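CRISPR-associated endonuclease/helicase Cas3 (PDB 3SK9) cuts single-stranded DNA through the metal-dependent HD nuclease domain seen here and, as a whole protein, joins it to a helicase/ATPase in CRISPR defence. Local coordinates at residues Phe23-Ala28 and Tyr221-Pro225; Ala35-Val40 and Ala238-Leu242; Val71-Asp75 and Leu205-Asp210; Ala249-Ala253 and Leu261-Ile265. Numbering follows the deposited sequence.

Interaction 1: Phe23-Ala28 and Tyr221-Pro225; sequences FHPLLA and YGRDP
In the HD nuclease domain of Cas3, the lead-in to helix 26-43 lies against the loop that links helices 196-213 and 230-246, with F23 beside G222 (CA-CA 5.4 Å), H24 beside Y221 (5.1 Å) and A28 beside P225 (5.1 Å). F23 is exposed; its ring leads away, while its carbonyl O approaches G222 CA at 3.6 Å in a CA-H...O contact. G222 takes phi/psi 108/12, where a CB would jam against the preceding carbonyl, so glycine fits this bend. H24, buried with chi1 t, sets its ring obliquely to that of Y221 (chi1 m), centroids 4.9 Å apart and planes at 46°; Y221 CD1 lies over one imidazole face, 3.4 Å from H24 CG. Beside H24 is H29, a ligand of the divalent metal site. P25, the N-cap (psi 150°, an extended approach), lacks an amide hydrogen, and none is needed for an i-4 carbonyl here; its CG packs 3.9 Å from P225 CD. From L26 the backbone is helical. L27 (t, p) brings CD2 to 4.0 Å from P225 CB, and A28, small enough for close approach, puts CB 4.1 Å from P225 CG. R223 stretches past H24 to a salt bridge with D32, its NE bonding to P220 O. One water joins both segments: 2.8 Å from H24 ND1, accepting from G222 N at 3.0 Å and donating to R223 O at 2.8 Å.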
loop_
_atom_site.group_PDB
_atom_site.type_symbol
_atom_site.label_atom_id
_atom_site.label_comp_id
_atom_site.label_asym_id
_atom_site.label_seq_id
_atom_site.Cartn_x
_atom_site.Cartn_y
_atom_site.Cartn_z
ATOM N N PHE A 23 2.297 -2.437 -19.483
ATOM C CA PHE A 23 2.172 -1.006 -19.649
ATOM C C PHE A 23 1.781 -0.274 -18.346
ATOM O O PHE A 23 1.439 0.911 -18.386
ATOM C CB PHE A 23 1.151 -0.702 -20.781
ATOM C CG PHE A 23 1.560 -1.290 -22.119
ATOM C CD1 PHE A 23 2.554 -0.690 -22.860
ATOM C CD2 PHE A 23 0.995 -2.471 -22.579
ATOM C CE1 PHE A 23 2.972 -1.228 -24.068
ATOM C CE2 PHE A 23 1.391 -3.021 -23.799
ATOM C CZ PHE A 23 2.379 -2.379 -24.552
ATOM N N HIS A 24 1.836 -0.977 -17.198
ATOM C CA HIS A 24 1.412 -0.381 -15.903
ATOM C C HIS A 24 2.575 -0.539 -14.923
ATOM O O HIS A 24 2.825 -1.627 -14.414
ATOM C CB HIS A 24 0.165 -1.122 -15.405
ATOM C CG HIS A 24 -0.547 -0.447 -14.263
ATOM N ND1 HIS A 24 -0.902 0.884 -14.282
ATOM C CD2 HIS A 24 -1.056 -0.957 -13.113
ATOM C CE1 HIS A 24 -1.558 1.184 -13.176
ATOM N NE2 HIS A 24 -1.651 0.085 -12.435
ATOM N N PRO A 25 3.357 0.519 -14.742
ATOM C CA PRO A 25 4.482 0.390 -13.821
ATOM C C PRO A 25 3.998 0.071 -12.390
ATOM O O PRO A 25 2.926 0.562 -11.992
ATOM C CB PRO A 25 5.128 1.803 -13.864
ATOM C CG PRO A 25 4.817 2.329 -15.257
ATOM C CD PRO A 25 3.413 1.764 -15.557
ATOM N N LEU A 26 4.809 -0.647 -11.625
ATOM C CA LEU A 26 4.505 -0.928 -10.226
ATOM C C LEU A 26 4.272 0.408 -9.515
ATOM O O LEU A 26 3.350 0.526 -8.712
ATOM C CB LEU A 26 5.666 -1.659 -9.569
ATOM C CG LEU A 26 5.483 -1.998 -8.075
ATOM C CD1 LEU A 26 4.183 -2.734 -7.839
ATOM C CD2 LEU A 26 6.685 -2.866 -7.639
ATOM N N LEU A 27 5.093 1.431 -9.794
ATOM C CA LEU A 27 4.931 2.699 -9.056
ATOM C C LEU A 27 3.546 3.319 -9.295
ATOM O O LEU A 27 2.957 3.927 -8.379
ATOM C CB LEU A 27 6.001 3.715 -9.482
ATOM C CG LEU A 27 5.897 5.083 -8.823
ATOM C CD1 LEU A 27 6.060 5.029 -7.304
ATOM C CD2 LEU A 27 6.962 5.998 -9.475
ATOM N N ALA A 28 3.024 3.182 -10.523
ATOM C CA ALA A 28 1.686 3.676 -10.846
ATOM C C ALA A 28 0.651 2.950 -9.991
ATOM O O ALA A 28 -0.274 3.576 -9.462
ATOM C CB ALA A 28 1.380 3.490 -12.317
ATOM N N TYR A 221 -4.656 1.161 -17.439
ATOM C CA TYR A 221 -3.214 1.021 -17.646
ATOM C C TYR A 221 -2.751 2.076 -18.627
ATOM O O TYR A 221 -3.546 2.493 -19.482
ATOM C CB TYR A 221 -2.868 -0.358 -18.206
ATOM C CG TYR A 221 -3.317 -1.538 -17.372
ATOM C CD1 TYR A 221 -3.251 -1.512 -15.960
ATOM C CD2 TYR A 221 -3.812 -2.686 -17.975
ATOM C CE1 TYR A 221 -3.653 -2.612 -15.199
ATOM C CE2 TYR A 221 -4.208 -3.797 -17.206
ATOM C CZ TYR A 221 -4.118 -3.746 -15.820
ATOM O OH TYR A 221 -4.520 -4.838 -15.066
ATOM N N GLY A 222 -1.501 2.542 -18.483
ATOM C CA GLY A 222 -0.890 3.434 -19.455
ATOM C C GLY A 222 -0.714 4.877 -19.007
ATOM O O GLY A 222 -0.379 5.767 -19.821
ATOM N N ARG A 223 -0.904 5.125 -17.714
ATOM C CA ARG A 223 -0.696 6.463 -17.161
ATOM C C ARG A 223 0.742 6.463 -16.683
ATOM O O ARG A 223 1.209 5.478 -16.111
ATOM C CB ARG A 223 -1.686 6.788 -16.010
ATOM C CG ARG A 223 -3.147 6.978 -16.540
ATOM C CD ARG A 223 -4.217 6.956 -15.471
ATOM N NE ARG A 223 -4.318 5.610 -14.936
ATOM C CZ ARG A 223 -4.080 5.267 -13.678
ATOM N NH1 ARG A 223 -3.803 6.204 -12.756
ATOM N NH2 ARG A 223 -4.169 3.964 -13.343
ATOM N N ASP A 224 1.441 7.579 -16.888
ATOM C CA ASP A 224 2.862 7.654 -16.566
ATOM C C ASP A 224 3.084 8.262 -15.199
ATOM O O ASP A 224 2.856 9.460 -15.015
ATOM C CB ASP A 224 3.580 8.510 -17.650
ATOM C CG ASP A 224 5.092 8.672 -17.398
ATOM O OD1 ASP A 224 5.728 9.368 -18.227
ATOM O OD2 ASP A 224 5.659 8.146 -16.392
ATOM N N PRO A 225 3.583 7.450 -14.238
ATOM C CA PRO A 225 3.749 7.921 -12.871
ATOM C C PRO A 225 4.909 8.914 -12.690
ATOM O O PRO A 225 5.046 9.496 -11.632
ATOM C CB PRO A 225 3.995 6.621 -12.081
ATOM C CG PRO A 225 4.691 5.716 -13.064
ATOM C CD PRO A 225 3.941 6.010 -14.372
HETATM O O HOH W 1 -0.188 3.101 -15.849
#

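Interaction 2: Ala35-Val40 and Ala238-Leu242; sequences AVALAV and AQEAL
L242 spreads its methyl groups over the flank of helix 26-43, CD1 reaching A39 CB at 3.8 Å and V40 CB at 4.0 Å, with CD2 4.5 Å from V36 CG1. Its m,t rotamer carries the branched end across the gap between the helices, a span that suits leucine. Both segments are regular alpha-helix, with i to i+4 bonds such as A39 N to A35 O (3.0 Å) and L242 N to A238 O (2.9 Å). The two segment axes approach to 9.4 Å and cross at -64°, N-to-C directions 64° apart. The tightest point pairs V36 with A238, CA-CA 5.0 Å; V40 CA to L242 CA opens to 7.5 Å. Alanine permits this closeness: A238 CB touches A35 O at 3.8 Å, V36 CA at 3.9 Å and A39 CB at 4.0 Å, where a longer side chain would push the helices apart. V36 (chi1 t) adds CG2 at 4.1 Å from A238 CB. At the more open margin Q239 curls back (t, p), and a water donates to its OE1 at 2.7 Å and to A39 O at 2.8 Å. This close helix crossing belongs to the mainly helical scaffold of the HD nuclease domain. V36 also meets A209 and V212 of helix 196-213, V40 and L242 rest on that helix at L205 and F208, and A37 and L38 face helix 60-71.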
loop_
_atom_site.group_PDB
_atom_site.type_symbol
_atom_site.label_atom_id
_atom_site.label_comp_id
_atom_site.label_asym_id
_atom_site.label_seq_id
_atom_site.Cartn_x
_atom_site.Cartn_y
_atom_site.Cartn_z
ATOM N N ALA A 35 -3.852 6.606 -3.474
ATOM C CA ALA A 35 -4.873 7.598 -3.816
ATOM C C ALA A 35 -6.260 7.081 -3.386
ATOM O O ALA A 35 -7.070 7.846 -2.854
ATOM C CB ALA A 35 -4.844 7.930 -5.351
ATOM N N VAL A 36 -6.516 5.787 -3.611
ATOM C CA VAL A 36 -7.805 5.211 -3.155
ATOM C C VAL A 36 -7.865 5.265 -1.628
ATOM O O VAL A 36 -8.924 5.609 -1.042
ATOM C CB VAL A 36 -7.978 3.747 -3.613
ATOM C CG1 VAL A 36 -9.238 3.099 -2.984
ATOM C CG2 VAL A 36 -8.047 3.667 -5.185
ATOM N N ALA A 37 -6.759 4.895 -0.960
ATOM C CA ALA A 37 -6.732 4.926 0.512
ATOM C C ALA A 37 -7.053 6.332 1.030
ATOM O O ALA A 37 -7.838 6.488 1.952
ATOM C CB ALA A 37 -5.339 4.478 1.038
ATOM N N LEU A 38 -6.406 7.355 0.452
ATOM C CA LEU A 38 -6.613 8.723 0.914
ATOM C C LEU A 38 -8.070 9.148 0.672
ATOM O O LEU A 38 -8.741 9.730 1.558
ATOM C CB LEU A 38 -5.618 9.663 0.228
ATOM C CG LEU A 38 -5.631 11.102 0.778
ATOM C CD1 LEU A 38 -5.512 11.092 2.322
ATOM C CD2 LEU A 38 -4.512 11.945 0.162
ATOM N N ALA A 39 -8.600 8.781 -0.493
ATOM C CA ALA A 39 -9.981 9.178 -0.832
ATOM C C ALA A 39 -11.002 8.515 0.074
ATOM O O ALA A 39 -11.955 9.150 0.552
ATOM C CB ALA A 39 -10.287 8.880 -2.311
ATOM N N VAL A 40 -10.836 7.226 0.296
ATOM C CA VAL A 40 -11.780 6.559 1.179
ATOM C C VAL A 40 -11.625 7.004 2.677
ATOM O O VAL A 40 -12.633 7.152 3.329
ATOM C CB VAL A 40 -11.934 5.010 0.988
ATOM C CG1 VAL A 40 -10.760 4.255 1.449
ATOM C CG2 VAL A 40 -13.190 4.565 1.800
ATOM N N ALA A 238 -9.990 7.800 -8.259
ATOM C CA ALA A 238 -10.394 7.132 -7.004
ATOM C C ALA A 238 -11.793 7.576 -6.590
ATOM O O ALA A 238 -12.624 6.780 -6.158
ATOM C CB ALA A 238 -9.394 7.464 -5.893
ATOM N N GLN A 239 -12.050 8.868 -6.709
ATOM C CA GLN A 239 -13.360 9.386 -6.309
ATOM C C GLN A 239 -14.440 8.805 -7.225
ATOM O O GLN A 239 -15.505 8.390 -6.750
ATOM C CB GLN A 239 -13.373 10.921 -6.322
ATOM C CG GLN A 239 -14.615 11.513 -5.587
ATOM C CD GLN A 239 -14.799 10.924 -4.161
ATOM O OE1 GLN A 239 -13.923 11.056 -3.298
ATOM N NE2 GLN A 239 -15.938 10.254 -3.932
ATOM N N GLU A 240 -14.170 8.718 -8.523
ATOM C CA GLU A 240 -15.152 8.119 -9.452
ATOM C C GLU A 240 -15.404 6.658 -9.142
ATOM O O GLU A 240 -16.528 6.181 -9.234
ATOM C CB GLU A 240 -14.712 8.237 -10.921
ATOM C CG GLU A 240 -14.926 9.590 -11.554
ATOM C CD GLU A 240 -14.636 9.566 -13.052
ATOM O OE1 GLU A 240 -15.565 9.832 -13.850
ATOM O OE2 GLU A 240 -13.481 9.264 -13.434
ATOM N N ALA A 241 -14.338 5.947 -8.805
ATOM C CA ALA A 241 -14.409 4.517 -8.558
ATOM C C ALA A 241 -15.209 4.303 -7.287
ATOM O O ALA A 241 -16.076 3.430 -7.222
ATOM C CB ALA A 241 -13.017 3.934 -8.378
ATOM N N LEU A 242 -14.929 5.096 -6.268
ATOM C CA LEU A 242 -15.681 4.904 -5.008
ATOM C C LEU A 242 -17.162 5.177 -5.245
ATOM O O LEU A 242 -18.016 4.439 -4.739
ATOM C CB LEU A 242 -15.111 5.739 -3.879
ATOM C CG LEU A 242 -13.677 5.322 -3.558
ATOM C CD1 LEU A 242 -13.135 6.326 -2.619
ATOM C CD2 LEU A 242 -13.624 3.890 -2.962
HETATM O O HOH W 2 -12.682 11.428 -0.961
#

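Interaction 3: Val71-Asp75 and Leu205-Asp210; sequences VGLHD and LASFAD
The HD motif that gives this nuclease family its name, H74-D75, faces helix 196-213 across the divalent metal site, to which H74, D75 and D210 all belong. V71, last residue of helix 60-71 and three before H74, packs closest: its CA lies 4.9 Å from A206 CA. Its branched chain (chi1 t) fills the space over the helix, with CG2 3.8 Å from L205 CD2 and 3.9 Å from A206 CB, and CG1 3.8 Å from A209 CB. A type I turn from V71 to H74, with H74 N bonded to V71 O at 3.1 Å, swings H74 toward the helix. H74 (chi1 t, chi2 -92°) presents a ring face to D210, whose CB makes a CH-pi contact 3.9 Å from the centroid. D210 (chi1 t) turns its carboxylate to the site, where H29 NE2 binds OD1. D75 OD2 comes within 3.3 Å of D210 OD1, like charges that a metal cation could balance; K78 pairs with D75. Within the motif, H74 ND1 donates to D75 OD1 at 2.8 Å.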
loop_
_atom_site.group_PDB
_atom_site.type_symbol
_atom_site.label_atom_id
_atom_site.label_comp_id
_atom_site.label_asym_id
_atom_site.label_seq_id
_atom_site.Cartn_x
_atom_site.Cartn_y
_atom_site.Cartn_z
ATOM N N VAL A 71 -0.284 2.206 2.964
ATOM C CA VAL A 71 -1.148 1.291 2.206
ATOM C C VAL A 71 -0.665 1.210 0.741
ATOM O O VAL A 71 -0.807 0.167 0.058
ATOM C CB VAL A 71 -2.584 1.826 2.289
ATOM C CG1 VAL A 71 -3.440 1.302 1.173
ATOM C CG2 VAL A 71 -3.158 1.480 3.736
ATOM N N GLY A 72 -0.117 2.306 0.259
ATOM C CA GLY A 72 0.453 2.270 -1.093
ATOM C C GLY A 72 1.566 1.228 -1.262
ATOM O O GLY A 72 1.938 0.890 -2.398
ATOM N N LEU A 73 2.133 0.745 -0.164
ATOM C CA LEU A 73 3.288 -0.167 -0.268
ATOM C C LEU A 73 2.844 -1.618 -0.275
ATOM O O LEU A 73 3.699 -2.507 -0.265
ATOM C CB LEU A 73 4.259 0.044 0.887
ATOM C CG LEU A 73 4.695 1.513 1.076
ATOM C CD1 LEU A 73 5.413 1.613 2.381
ATOM C CD2 LEU A 73 5.556 1.957 -0.082
ATOM N N HIS A 74 1.535 -1.877 -0.291
ATOM C CA HIS A 74 1.011 -3.269 -0.264
ATOM C C HIS A 74 1.702 -4.180 -1.284
ATOM O O HIS A 74 1.965 -5.336 -0.988
ATOM C CB HIS A 74 -0.517 -3.209 -0.532
ATOM C CG HIS A 74 -1.269 -4.514 -0.447
ATOM N ND1 HIS A 74 -1.486 -5.317 -1.550
ATOM C CD2 HIS A 74 -1.929 -5.104 0.582
ATOM C CE1 HIS A 74 -2.253 -6.340 -1.207
ATOM N NE2 HIS A 74 -2.524 -6.245 0.086
ATOM N N ASP A 75 1.962 -3.685 -2.497
ATOM C CA ASP A 75 2.530 -4.561 -3.544
ATOM C C ASP A 75 4.008 -4.310 -3.759
ATOM O O ASP A 75 4.543 -4.650 -4.820
ATOM C CB ASP A 75 1.754 -4.417 -4.884
ATOM C CG ASP A 75 0.445 -5.228 -4.908
ATOM O OD1 ASP A 75 0.018 -5.827 -3.871
ATOM O OD2 ASP A 75 -0.168 -5.270 -5.993
ATOM N N LEU A 205 -7.744 -1.508 5.431
ATOM C CA LEU A 205 -7.748 -0.411 4.447
ATOM C C LEU A 205 -6.927 -0.825 3.236
ATOM O O LEU A 205 -7.332 -0.580 2.098
ATOM C CB LEU A 205 -7.160 0.864 5.060
ATOM C CG LEU A 205 -7.089 2.092 4.124
ATOM C CD1 LEU A 205 -8.471 2.523 3.688
ATOM C CD2 LEU A 205 -6.330 3.260 4.886
ATOM N N ALA A 206 -5.770 -1.451 3.475
ATOM C CA ALA A 206 -4.889 -1.846 2.364
ATOM C C ALA A 206 -5.539 -2.936 1.511
ATOM O O ALA A 206 -5.458 -2.872 0.280
ATOM C CB ALA A 206 -3.522 -2.286 2.853
ATOM N N SER A 207 -6.226 -3.888 2.154
ATOM C CA SER A 207 -6.963 -4.912 1.429
ATOM C C SER A 207 -8.021 -4.311 0.450
ATOM O O SER A 207 -8.092 -4.639 -0.764
ATOM C CB SER A 207 -7.628 -5.862 2.408
ATOM O OG SER A 207 -8.512 -6.700 1.734
ATOM N N PHE A 208 -8.815 -3.409 0.968
ATOM C CA PHE A 208 -9.786 -2.707 0.124
ATOM C C PHE A 208 -9.131 -1.818 -0.947
ATOM O O PHE A 208 -9.507 -1.855 -2.125
ATOM C CB PHE A 208 -10.716 -1.866 0.996
ATOM C CG PHE A 208 -11.717 -1.053 0.214
ATOM C CD1 PHE A 208 -12.834 -1.666 -0.361
ATOM C CD2 PHE A 208 -11.566 0.333 0.086
ATOM C CE1 PHE A 208 -13.796 -0.911 -1.071
ATOM C CE2 PHE A 208 -12.532 1.108 -0.650
ATOM C CZ PHE A 208 -13.642 0.465 -1.201
ATOM N N ALA A 209 -8.172 -0.991 -0.562
ATOM C CA ALA A 209 -7.616 -0.042 -1.566
ATOM C C ALA A 209 -6.877 -0.756 -2.676
ATOM O O ALA A 209 -6.940 -0.341 -3.846
ATOM C CB ALA A 209 -6.677 1.007 -0.868
ATOM N N ASP A 210 -6.146 -1.807 -2.340
ATOM C CA ASP A 210 -5.403 -2.573 -3.380
ATOM C C ASP A 210 -6.408 -3.210 -4.357
ATOM O O ASP A 210 -6.194 -3.198 -5.581
ATOM C CB ASP A 210 -4.538 -3.685 -2.760
ATOM C CG ASP A 210 -3.796 -4.517 -3.835
ATOM O OD1 ASP A 210 -2.835 -3.997 -4.423
ATOM O OD2 ASP A 210 -4.202 -5.669 -4.102
#

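Interaction 4: Ala249-Ala253 and Leu261-Ile265; sequences AFAKA and LFPYI
Alanine and proline meet at the apolar centre, A251 CB lying 3.9 Å from P263 CB, where the run-in to a C-terminal beta hairpin lies beside the chain end. The hairpin's antiparallel strands are 253-257 and 260-264, and this contact extends their pairing toward the open ends. I265 (chi1 m, chi2 m) adds its CD1 methyl, 4.4 Å from both A251 CB and F250 CB; the phenyl of F250 leads away. The short side chain of A251 lets the two backbones come near, CA to CA 4.6 Å from I265. Farther out, A253 CB sits 4.1 Å from Y264 CD2, the Y264 ring (chi1 t) being largely exposed, and A253 CA lies 5.1 Å from Y264 CA. P263 has no amide hydrogen to donate, but its phi of -62° is compatible with its place in the strand. On its far side P263 packs on F208, and F262, the buried residue of the segment, meets the F208 ring, anchoring the hairpin to helix 196-213. K252, with a long chain suited to solvent, is exposed. The touching parts run 125° apart, so the backbones splay rather than align fully. Two main-chain bonds hold the polar edge: Y264 N donates to A253 O at 2.8 Å, and K252 N donates to Y264 O at 3.0 Å with an angle of 169° at the hydrogen.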
loop_
_atom_site.group_PDB
_atom_site.type_symbol
_atom_site.label_atom_id
_atom_site.label_comp_id
_atom_site.label_asym_id
_atom_site.label_seq_id
_atom_site.Cartn_x
_atom_site.Cartn_y
_atom_site.Cartn_z
ATOM N N ALA A 249 -26.436 -1.503 -7.671
ATOM C CA ALA A 249 -26.195 -2.832 -8.248
ATOM C C ALA A 249 -24.854 -3.434 -7.827
ATOM O O ALA A 249 -24.528 -4.566 -8.186
ATOM C CB ALA A 249 -26.275 -2.769 -9.761
ATOM N N PHE A 250 -24.063 -2.674 -7.084
ATOM C CA PHE A 250 -22.801 -3.184 -6.563
ATOM C C PHE A 250 -22.914 -3.362 -5.054
ATOM O O PHE A 250 -23.003 -4.484 -4.554
ATOM C CB PHE A 250 -21.645 -2.225 -6.906
ATOM C CG PHE A 250 -21.379 -2.100 -8.382
ATOM C CD1 PHE A 250 -20.613 -3.050 -9.042
ATOM C CD2 PHE A 250 -21.897 -1.035 -9.108
ATOM C CE1 PHE A 250 -20.364 -2.940 -10.408
ATOM C CE2 PHE A 250 -21.653 -0.912 -10.474
ATOM C CZ PHE A 250 -20.889 -1.866 -11.127
ATOM N N ALA A 251 -22.916 -2.249 -4.327
ATOM C CA ALA A 251 -22.946 -2.300 -2.864
ATOM C C ALA A 251 -24.345 -2.651 -2.377
ATOM O O ALA A 251 -25.342 -2.095 -2.862
ATOM C CB ALA A 251 -22.494 -0.987 -2.276
ATOM N N LYS A 252 -24.409 -3.574 -1.411
ATOM C CA LYS A 252 -25.681 -4.051 -0.870
ATOM C C LYS A 252 -25.733 -3.950 0.663
ATOM O O LYS A 252 -26.766 -4.117 1.264
ATOM C CB LYS A 252 -25.920 -5.495 -1.319
ATOM C CG LYS A 252 -25.659 -5.706 -2.813
ATOM C CD LYS A 252 -26.359 -6.941 -3.370
ATOM C CE LYS A 252 -27.837 -6.684 -3.648
ATOM N NZ LYS A 252 -28.513 -7.855 -4.303
ATOM N N ALA A 253 -24.602 -3.689 1.303
ATOM C CA ALA A 253 -24.603 -3.451 2.741
ATOM C C ALA A 253 -23.254 -2.861 3.071
ATOM O O ALA A 253 -22.507 -2.546 2.162
ATOM C CB ALA A 253 -24.807 -4.741 3.503
ATOM N N LEU A 261 -15.351 1.564 7.886
ATOM C CA LEU A 261 -16.444 1.027 7.076
ATOM C C LEU A 261 -16.040 0.903 5.617
ATOM O O LEU A 261 -15.343 1.787 5.072
ATOM C CB LEU A 261 -17.676 1.989 7.137
ATOM C CG LEU A 261 -18.239 2.208 8.537
ATOM C CD1 LEU A 261 -19.245 3.421 8.610
ATOM C CD2 LEU A 261 -18.908 0.925 9.068
ATOM N N PHE A 262 -16.551 -0.139 4.965
ATOM C CA PHE A 262 -16.364 -0.319 3.528
ATOM C C PHE A 262 -17.679 -0.801 2.926
ATOM O O PHE A 262 -18.449 -1.443 3.611
ATOM C CB PHE A 262 -15.285 -1.416 3.274
ATOM C CG PHE A 262 -13.943 -1.098 3.916
ATOM C CD1 PHE A 262 -13.108 -0.145 3.375
ATOM C CD2 PHE A 262 -13.541 -1.748 5.072
ATOM C CE1 PHE A 262 -11.891 0.158 3.971
ATOM C CE2 PHE A 262 -12.313 -1.432 5.657
ATOM C CZ PHE A 262 -11.513 -0.483 5.111
ATOM N N PRO A 263 -17.907 -0.537 1.638
ATOM C CA PRO A 263 -19.039 -1.212 0.972
ATOM C C PRO A 263 -18.877 -2.756 0.935
ATOM O O PRO A 263 -17.771 -3.299 0.677
ATOM C CB PRO A 263 -19.020 -0.624 -0.443
ATOM C CG PRO A 263 -17.572 -0.244 -0.670
ATOM C CD PRO A 263 -17.070 0.218 0.686
ATOM N N TYR A 264 -19.967 -3.452 1.262
ATOM C CA TYR A 264 -20.069 -4.896 1.041
ATOM C C TYR A 264 -20.631 -5.120 -0.363
ATOM O O TYR A 264 -21.789 -4.781 -0.669
ATOM C CB TYR A 264 -20.939 -5.542 2.125
ATOM C CG TYR A 264 -21.248 -7.008 1.895
ATOM C CD1 TYR A 264 -20.302 -7.995 2.166
ATOM C CD2 TYR A 264 -22.478 -7.400 1.372
ATOM C CE1 TYR A 264 -20.588 -9.340 1.936
ATOM C CE2 TYR A 264 -22.777 -8.736 1.149
ATOM C CZ TYR A 264 -21.830 -9.702 1.429
ATOM O OH TYR A 264 -22.155 -11.028 1.212
ATOM N N ILE A 265 -19.782 -5.683 -1.216
ATOM C CA ILE A 265 -20.056 -5.820 -2.646
ATOM C C ILE A 265 -20.631 -7.208 -2.946
ATOM O O ILE A 265 -20.629 -8.111 -2.102
ATOM C CB ILE A 265 -18.751 -5.590 -3.482
ATOM C CG1 ILE A 265 -18.113 -4.254 -3.108
ATOM C CG2 ILE A 265 -19.025 -5.634 -4.989
ATOM C CD1 ILE A 265 -18.884 -3.040 -3.607
ATOM O OXT ILE A 265 -21.123 -7.457 -4.043
#

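Overall arrangement
From the N terminus, the entry to helix 26-43 opens interaction 1, and farther along that helix 35-40 opens interaction 2. Residues 71-75 then start interaction 3, which closes first, at 205-210, and so lies within the long loops of interactions 1 and 2. Interaction 1 closes at 221-225 and interaction 2 at 238-242, so these two cross; together they bind helix 26-43 to the loop and helix that follow helix 196-213. Interactions 2 and 3 touch, V36 CG1 lying 3.8 Å from A209 CA. Interaction 4 follows in series as a short local closure, yet F262 joins it to interaction 3, tying the C-terminal hairpin to helix 196-213.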